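Local coordinates for protein Xaa-Pro dipeptidase (Mycobacterium tuberculosis, PDB 5E2C) that is probably a metal-dependent exopeptidase removing amino-terminal residues from peptides, represented here by its N-terminal creatinase/prolidase domain alone, at residues D18-S23 / S123-S128. Residues are numbered along the deposited sequence; the frame is centred on the assembly and turned at random.
Sequences DAMLIS and SGTVES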
loop_
_atom_site.group_PDB
_atom_site.type_symbol
_atom_site.label_atom_id
_atom_site.label_comp_id
_atom_site.label_asym_id
_atom_site.label_seq_id
_atom_site.Cartn_x
_atom_site.Cartn_y
_atom_site.Cartn_z
ATOM N N ASP A 18 1.122 -11.034 19.121
ATOM C CA ASP A 18 0.476 -12.322 19.364
ATOM C C ASP A 18 0.285 -13.128 18.086
ATOM O O ASP A 18 0.101 -14.350 18.139
ATOM C CB ASP A 18 -0.860 -12.099 20.054
ATOM C CG ASP A 18 -0.704 -11.276 21.312
ATOM O OD1 ASP A 18 -0.017 -11.759 22.230
ATOM O OD2 ASP A 18 -1.214 -10.141 21.376
ATOM N N ALA A 19 0.339 -12.440 16.947
ATOM C CA ALA A 19 0.238 -13.083 15.622
ATOM C C ALA A 19 0.728 -12.099 14.572
ATOM O O ALA A 19 0.931 -10.907 14.850
ATOM C CB ALA A 19 -1.192 -13.519 15.323
HETATM N N MSE A 20 0.946 -12.620 13.372
HETATM C CA MSE A 20 1.345 -11.819 12.247
HETATM C C MSE A 20 0.610 -12.268 11.017
HETATM O O MSE A 20 0.482 -13.475 10.739
HETATM C CB MSE A 20 2.829 -12.010 12.025
HETATM C CG MSE A 20 3.200 -11.248 10.788
HETATM SE SE MSE A 20 5.006 -10.621 10.981
HETATM C CE MSE A 20 5.014 -9.481 9.368
ATOM N N LEU A 21 0.138 -11.281 10.276
ATOM C CA LEU A 21 -0.421 -11.476 8.943
ATOM C C LEU A 21 0.681 -11.224 7.928
ATOM O O LEU A 21 1.277 -10.137 7.886
ATOM C CB LEU A 21 -1.552 -10.485 8.691
ATOM C CG LEU A 21 -2.151 -10.516 7.283
ATOM C CD1 LEU A 21 -2.776 -11.883 7.004
ATOM C CD2 LEU A 21 -3.171 -9.395 7.161
ATOM N N ILE A 22 0.973 -12.230 7.124
ATOM C CA ILE A 22 1.957 -12.091 6.054
ATOM C C ILE A 22 1.237 -11.907 4.711
ATOM O O ILE A 22 0.427 -12.750 4.300
ATOM C CB ILE A 22 2.901 -13.301 6.012
ATOM C CG1 ILE A 22 3.591 -13.460 7.371
ATOM C CG2 ILE A 22 3.960 -13.136 4.926
ATOM C CD1 ILE A 22 2.940 -14.473 8.241
ATOM N N SER A 23 1.537 -10.790 4.048
ATOM C CA SER A 23 0.871 -10.379 2.805
ATOM C C SER A 23 1.817 -10.323 1.578
ATOM O O SER A 23 1.343 -10.333 0.427
ATOM C CB SER A 23 0.229 -8.999 2.984
ATOM O OG SER A 23 -0.730 -8.984 4.043
ATOM N N SER A 123 6.624 -4.782 9.231
ATOM C CA SER A 123 7.453 -5.109 8.065
ATOM C C SER A 123 8.892 -5.331 8.502
ATOM O O SER A 123 9.445 -4.549 9.281
ATOM C CB SER A 123 7.370 -4.036 7.005
ATOM O OG SER A 123 6.123 -4.113 6.352
ATOM N N GLY A 124 9.488 -6.412 8.007
ATOM C CA GLY A 124 10.854 -6.772 8.348
ATOM C C GLY A 124 10.947 -8.009 9.215
ATOM O O GLY A 124 12.024 -8.578 9.373
ATOM N N THR A 125 9.825 -8.430 9.784
ATOM C CA THR A 125 9.840 -9.536 10.717
ATOM C C THR A 125 10.246 -10.827 10.001
ATOM O O THR A 125 11.107 -11.570 10.487
ATOM C CB THR A 125 8.488 -9.693 11.429
ATOM O OG1 THR A 125 8.131 -8.452 12.045
ATOM C CG2 THR A 125 8.575 -10.740 12.511
ATOM N N VAL A 126 9.673 -11.075 8.829
ATOM C CA VAL A 126 10.025 -12.297 8.105
ATOM C C VAL A 126 11.448 -12.205 7.544
ATOM O O VAL A 126 12.197 -13.172 7.593
ATOM C CB VAL A 126 9.046 -12.585 6.966
ATOM C CG1 VAL A 126 9.415 -13.903 6.299
ATOM C CG2 VAL A 126 7.609 -12.578 7.477
ATOM N N GLU A 127 11.804 -11.033 7.023
ATOM C CA GLU A 127 13.135 -10.777 6.478
ATOM C C GLU A 127 14.209 -11.063 7.517
ATOM O O GLU A 127 15.290 -11.550 7.170
ATOM C CB GLU A 127 13.250 -9.320 5.998
ATOM C CG GLU A 127 12.486 -9.006 4.713
ATOM C CD GLU A 127 10.967 -8.857 4.885
ATOM O OE1 GLU A 127 10.458 -8.899 6.028
ATOM O OE2 GLU A 127 10.280 -8.659 3.869
ATOM N N SER A 128 13.910 -10.790 8.792
ATOM C CA SER A 128 14.883 -10.999 9.874
ATOM C C SER A 128 15.371 -12.450 9.973
ATOM O O SER A 128 16.391 -12.722 10.607
ATOM C CB SER A 128 14.300 -10.560 11.225
ATOM O OG SER A 128 13.352 -11.502 11.715
#
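Met-20, present as selenomethionine with selenium in place of the natural sulfur, reaches out from strand 19-22 and brings its selenium to 3.6 Å from CB of Thr-125, the closest approach between the two segments. CG2 and OG1 of the threonine flank this point, each 3.9 Å from the selenium of Met-20. The two side chains run past each other in opposite directions, and Met-20 CE stays beside the same Thr-125 CB at 4.0 Å. With CG anti to the backbone N (chi1 176°), the Met-20 chain leaves the strand toward the loop, and a bend at chi2 sets its final course. Two residues along the strand and one along the loop, CG1 of Ile-22 meets the CG2 methyl of Val-126 at 4.1 Å, the two branched chains lying aslant. That same methyl lies more loosely, 4.5 Å from CE of Met-20, and so faces two alternate residues of one strand, whose side chains emerge on the same side of the sheet.

The setting is the creatinase/prolidase N-terminal domain, a mixed six-stranded sheet with helices packed against it. Strand 19-22 is an inner strand, bonded through its backbone to strands 40-44 and 92-95, whereas 123-128 follows strand 118-121, outermost in this chain's sheet, and brings the C-terminal end of the chain back over the sheet. Helices 3-14 and 25-32 complete the apolar surroundings: Ile-12 adjoins Met-20, Leu-8 adjoins Thr-125, and Val-28 and Leu-31 adjoin Ile-22.

Behind these side chains, polar bonds fix the loop. Thr-125 OG1 hydrogen-bonds to the carbonyl O of Ala-122, which satisfies the hydroxyl beside the selenium and helps hold the side chain's rotation. The carbonyl O of Thr-125 accepts a 2.6 Å bond from Ser-128 OG, the donor tilted 23° from the carbonyl plane, and Ser-128 N bonds to the O of Gly-124 as the chain enters the 3-10 segment at 127-128.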